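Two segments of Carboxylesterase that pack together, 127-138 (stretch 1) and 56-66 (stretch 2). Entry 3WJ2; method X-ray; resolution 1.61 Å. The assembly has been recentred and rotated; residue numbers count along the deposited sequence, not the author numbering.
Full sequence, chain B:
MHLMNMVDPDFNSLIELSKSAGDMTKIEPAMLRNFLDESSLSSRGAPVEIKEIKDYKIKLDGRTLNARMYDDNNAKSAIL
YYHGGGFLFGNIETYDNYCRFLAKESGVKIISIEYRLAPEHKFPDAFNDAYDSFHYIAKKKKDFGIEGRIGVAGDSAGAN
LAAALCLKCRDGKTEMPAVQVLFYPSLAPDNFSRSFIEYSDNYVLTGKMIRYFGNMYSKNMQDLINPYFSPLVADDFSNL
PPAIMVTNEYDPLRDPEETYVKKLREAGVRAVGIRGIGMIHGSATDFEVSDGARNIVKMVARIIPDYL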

# COMPACT_ATOMS: atom_id res chain seq x y z
N PHE B 127 -5.88 -18.71 -26.92
CA PHE B 127 -7.18 -18.68 -26.24
C PHE B 127 -8.14 -19.74 -26.82
O PHE B 127 -8.83 -20.45 -26.09
CB PHE B 127 -7.78 -17.24 -26.39
CG PHE B 127 -9.21 -17.20 -25.99
CD1 PHE B 127 -9.62 -17.29 -24.66
CD2 PHE B 127 -10.18 -17.22 -27.02
CE1 PHE B 127 -11.00 -17.33 -24.34
CE2 PHE B 127 -11.56 -17.30 -26.69
CZ PHE B 127 -11.98 -17.36 -25.35
N ASN B 128 -8.27 -19.79 -28.17
CA ASN B 128 -9.11 -20.77 -28.79
C ASN B 128 -8.61 -22.20 -28.48
O ASN B 128 -9.43 -23.09 -28.32
CB ASN B 128 -9.11 -20.54 -30.32
CG ASN B 128 -9.94 -19.31 -30.73
OD1 ASN B 128 -10.82 -18.81 -29.96
ND2 ASN B 128 -9.66 -18.82 -31.96
N ASP B 129 -7.29 -22.38 -28.37
CA ASP B 129 -6.77 -23.67 -27.98
C ASP B 129 -7.25 -24.07 -26.57
O ASP B 129 -7.59 -25.24 -26.30
CB ASP B 129 -5.26 -23.67 -28.06
CG ASP B 129 -4.74 -23.58 -29.44
OD1 ASP B 129 -5.51 -23.72 -30.43
OD2 ASP B 129 -3.52 -23.34 -29.61
N ALA B 130 -7.19 -23.14 -25.64
CA ALA B 130 -7.64 -23.38 -24.26
C ALA B 130 -9.15 -23.69 -24.21
O ALA B 130 -9.58 -24.71 -23.66
CB ALA B 130 -7.19 -22.16 -23.33
N TYR B 131 -9.97 -22.83 -24.85
CA TYR B 131 -11.41 -23.05 -24.84
C TYR B 131 -11.82 -24.29 -25.57
O TYR B 131 -12.60 -25.12 -25.02
CB TYR B 131 -12.04 -21.86 -25.52
CG TYR B 131 -13.57 -21.96 -25.65
CD1 TYR B 131 -14.39 -21.55 -24.61
CD2 TYR B 131 -14.16 -22.43 -26.86
CE1 TYR B 131 -15.80 -21.58 -24.74
CE2 TYR B 131 -15.60 -22.44 -27.00
CZ TYR B 131 -16.36 -22.03 -25.93
OH TYR B 131 -17.77 -22.01 -25.99
N ASP B 132 -11.23 -24.48 -26.75
CA ASP B 132 -11.55 -25.68 -27.54
C ASP B 132 -11.05 -26.95 -26.86
O ASP B 132 -11.79 -27.98 -26.91
CB ASP B 132 -11.01 -25.57 -28.96
CG ASP B 132 -11.75 -24.52 -29.79
OD1 ASP B 132 -12.92 -24.09 -29.49
OD2 ASP B 132 -11.17 -24.14 -30.82
N SER B 133 -9.86 -26.93 -26.19
CA SER B 133 -9.40 -28.17 -25.58
C SER B 133 -10.28 -28.56 -24.40
O SER B 133 -10.49 -29.73 -24.13
CB SER B 133 -7.88 -28.17 -25.20
OG SER B 133 -7.64 -27.10 -24.26
N PHE B 134 -10.80 -27.54 -23.62
CA PHE B 134 -11.67 -27.82 -22.52
C PHE B 134 -12.92 -28.54 -23.07
O PHE B 134 -13.30 -29.56 -22.51
CB PHE B 134 -12.03 -26.50 -21.75
CG PHE B 134 -13.21 -26.72 -20.83
CD1 PHE B 134 -13.08 -27.55 -19.71
CD2 PHE B 134 -14.49 -26.23 -21.18
CE1 PHE B 134 -14.20 -27.85 -18.88
CE2 PHE B 134 -15.58 -26.56 -20.34
CZ PHE B 134 -15.43 -27.38 -19.25
N HIS B 135 -13.48 -27.94 -24.11
CA HIS B 135 -14.72 -28.57 -24.62
C HIS B 135 -14.46 -29.90 -25.24
O HIS B 135 -15.30 -30.84 -25.09
CB HIS B 135 -15.47 -27.59 -25.53
CG HIS B 135 -16.20 -26.52 -24.77
ND1 HIS B 135 -17.31 -26.77 -23.98
CD2 HIS B 135 -15.88 -25.22 -24.57
CE1 HIS B 135 -17.69 -25.64 -23.41
NE2 HIS B 135 -16.85 -24.67 -23.76
N TYR B 136 -13.33 -30.07 -25.90
CA TYR B 136 -12.98 -31.40 -26.48
C TYR B 136 -12.87 -32.47 -25.41
O TYR B 136 -13.49 -33.58 -25.55
CB TYR B 136 -11.70 -31.24 -27.27
CG TYR B 136 -11.16 -32.49 -27.98
CD1 TYR B 136 -11.20 -32.62 -29.34
CD2 TYR B 136 -10.42 -33.41 -27.24
CE1 TYR B 136 -10.58 -33.73 -29.96
CE2 TYR B 136 -9.80 -34.49 -27.83
CZ TYR B 136 -9.89 -34.64 -29.20
OH TYR B 136 -9.20 -35.75 -29.80
N ILE B 137 -12.10 -32.19 -24.36
CA ILE B 137 -11.96 -33.17 -23.30
C ILE B 137 -13.24 -33.39 -22.54
O ILE B 137 -13.55 -34.55 -22.17
CB ILE B 137 -10.76 -32.82 -22.38
CG1 ILE B 137 -9.51 -32.88 -23.24
CG2 ILE B 137 -10.64 -33.88 -21.25
CD1 ILE B 137 -8.28 -32.06 -22.66
N ALA B 138 -14.03 -32.37 -22.33
CA ALA B 138 -15.31 -32.53 -21.64
C ALA B 138 -16.25 -33.45 -22.48
O ALA B 138 -16.94 -34.33 -21.90
CB ALA B 138 -15.98 -31.26 -21.35
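Stretch 2 (56-66) YKIKLDGRTLN

Stretch 2 forms a β-hairpin that lies across one side of the helix 127-138. Its first strand, which enters from earlier in the chain, crosses the helix at 104° with a closest axis approach of 9.2 Å; the second crosses at -80° and 10.7 Å, so both run nearly perpendicular to the helix. The two strands are paired through Ile58 and Leu65, with Ile58 N bonded to Leu65 O at 2.8 Å and Leu65 N to Ile58 O at 3.0 Å.

Tyr56 makes no contact with the helix, and Lys57 comes near it mainly through its backbone, Lys57 O lying 4.0 Å from Tyr136 OH. Contact proper begins at Ile58, in extended conformation (phi/psi -98/108°). Its CG2 sits over one face of the Tyr136 ring, 3.9 Å from the centroid and 21° off the ring normal, a CH-pi contact in which the nearest ring atom, Tyr136 CD2, is 3.6 Å from Ile58 CG2. The same methyl lies 4.2 Å from Ser133 CB, while Ile58 CD1 reaches Ile137 CD1 at 4.3 Å. Lys59 meets the tyrosine with its backbone: Lys59 N donates a weak hydrogen bond to Tyr136 OH (3.2 Å), and Lys59 O is 3.1 Å from Tyr136 CE1. The end of the lysine side chain leads away from the helix.

At Leu60 the backbones draw close, Leu60 CA lying 7.0 Å from Asp132 CA. Leu60 CD2 packs 3.8 Å from Tyr136 CD1 and 3.8 Å from Asp132 O, so the side chain rests on both ring and helix backbone. A type II turn from Leu60 to Arg63 then reverses the chain, carrying Asp61 and Gly62 clear of the helix. Gly62 has phi/psi 86/-10°, where a CB would be jammed against the carbonyl oxygen of Asp61.

Arg63 returns the chain to the helix and supplies the charged part of the interface. Its guanidinium presents its edge to two aspartates one helical turn apart, forming salt bridges from Arg63 NE to Asp129 OD1 (2.9 Å) and from Arg63 NH1 to Asp132 OD2 (2.8 Å). Arg63 NH1 also bonds to Asp129 OD1 at 3.0 Å. Arg63 NH2 donates to Asp61 O (2.9 Å), tying the group to the turn, and a water bridges Arg63 NH2 (3.0 Å from its oxygen) and Asp132 OD2 (2.7 Å). Thr64 is out of reach, whereas Leu65 points toward the helix, with Leu65 CD2 3.9 Å from Asp129 OD2 and Leu65 CD1 4.4 Å from Ser133 CB. Asn66 is again beyond contact.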

# COMPACT_ATOMS: atom_id res chain seq x y z
N TYR B 56 -1.11 -37.61 -25.02
CA TYR B 56 -2.27 -37.59 -25.94
C TYR B 56 -2.10 -36.57 -27.02
O TYR B 56 -1.33 -35.61 -26.88
CB TYR B 56 -3.58 -37.26 -25.23
CG TYR B 56 -4.09 -38.26 -24.31
CD1 TYR B 56 -4.97 -39.26 -24.76
CD2 TYR B 56 -3.73 -38.23 -22.96
CE1 TYR B 56 -5.46 -40.20 -23.90
CE2 TYR B 56 -4.25 -39.16 -22.08
CZ TYR B 56 -5.10 -40.15 -22.56
OH TYR B 56 -5.61 -41.10 -21.70
N LYS B 57 -2.78 -36.80 -28.14
CA LYS B 57 -2.94 -35.75 -29.19
C LYS B 57 -4.36 -35.26 -29.07
O LYS B 57 -5.30 -36.04 -29.11
CB LYS B 57 -2.57 -36.31 -30.55
CG LYS B 57 -1.08 -36.63 -30.75
CD LYS B 57 -0.20 -35.41 -30.87
CE LYS B 57 1.18 -35.84 -31.42
NZ LYS B 57 2.22 -34.72 -31.44
N ILE B 58 -4.56 -33.96 -28.91
CA ILE B 58 -5.91 -33.37 -28.82
C ILE B 58 -6.19 -32.87 -30.21
O ILE B 58 -5.61 -31.89 -30.65
CB ILE B 58 -5.90 -32.12 -27.79
CG1 ILE B 58 -5.38 -32.53 -26.40
CG2 ILE B 58 -7.31 -31.54 -27.58
CD1 ILE B 58 -6.01 -33.76 -25.86
N LYS B 59 -7.07 -33.56 -30.89
CA LYS B 59 -7.33 -33.31 -32.34
C LYS B 59 -8.40 -32.26 -32.54
O LYS B 59 -9.58 -32.57 -32.70
CB LYS B 59 -7.70 -34.65 -33.02
CG LYS B 59 -7.55 -34.49 -34.52
CD LYS B 59 -8.27 -35.61 -35.29
CE LYS B 59 -8.01 -35.40 -36.79
NZ LYS B 59 -7.61 -33.93 -37.09
N LEU B 60 -8.02 -30.98 -32.41
CA LEU B 60 -9.00 -29.91 -32.53
C LEU B 60 -9.20 -29.58 -34.05
O LEU B 60 -8.51 -30.15 -34.91
CB LEU B 60 -8.39 -28.65 -31.86
CG LEU B 60 -8.12 -28.88 -30.35
CD1 LEU B 60 -7.61 -27.61 -29.75
CD2 LEU B 60 -9.47 -29.22 -29.65
N ASP B 61 -10.14 -28.71 -34.32
CA ASP B 61 -10.37 -28.28 -35.73
C ASP B 61 -9.21 -27.48 -36.27
O ASP B 61 -8.87 -26.41 -35.73
CB ASP B 61 -11.73 -27.53 -35.85
CG ASP B 61 -12.95 -28.44 -35.46
OD1 ASP B 61 -12.72 -29.73 -35.33
OD2 ASP B 61 -14.05 -27.84 -35.31
N GLY B 62 -8.53 -28.01 -37.31
CA GLY B 62 -7.44 -27.20 -37.86
C GLY B 62 -6.07 -27.32 -37.22
O GLY B 62 -5.13 -26.73 -37.74
N ARG B 63 -5.92 -28.01 -36.05
CA ARG B 63 -4.64 -28.12 -35.41
C ARG B 63 -4.75 -29.19 -34.34
O ARG B 63 -5.81 -29.41 -33.82
CB ARG B 63 -4.17 -26.75 -34.78
CG ARG B 63 -4.88 -26.34 -33.45
CD ARG B 63 -6.30 -25.78 -33.75
NE ARG B 63 -6.82 -25.12 -32.54
CZ ARG B 63 -8.09 -24.81 -32.30
NH1 ARG B 63 -8.40 -24.08 -31.20
NH2 ARG B 63 -9.10 -25.19 -33.14
N THR B 64 -3.62 -29.84 -34.08
CA THR B 64 -3.55 -30.85 -33.02
C THR B 64 -2.57 -30.34 -31.94
O THR B 64 -1.51 -29.76 -32.26
CB THR B 64 -2.99 -32.14 -33.66
OG1 THR B 64 -3.96 -32.58 -34.63
CG2 THR B 64 -2.74 -33.18 -32.62
N LEU B 65 -2.97 -30.52 -30.66
CA LEU B 65 -2.12 -30.08 -29.57
C LEU B 65 -1.58 -31.33 -28.86
O LEU B 65 -2.34 -32.32 -28.66
CB LEU B 65 -2.97 -29.37 -28.50
CG LEU B 65 -3.79 -28.22 -29.12
CD1 LEU B 65 -4.55 -27.50 -27.95
CD2 LEU B 65 -3.02 -27.15 -29.90
N ASN B 66 -0.38 -31.19 -28.35
CA ASN B 66 0.10 -32.21 -27.40
C ASN B 66 -0.56 -32.01 -26.04
O ASN B 66 -0.83 -30.86 -25.61
CB ASN B 66 1.60 -32.17 -27.18
CG ASN B 66 2.40 -32.57 -28.40
OD1 ASN B 66 3.49 -32.01 -28.70
ND2 ASN B 66 1.92 -33.55 -29.07
O HOH W 1 -12.05 -24.51 -33.38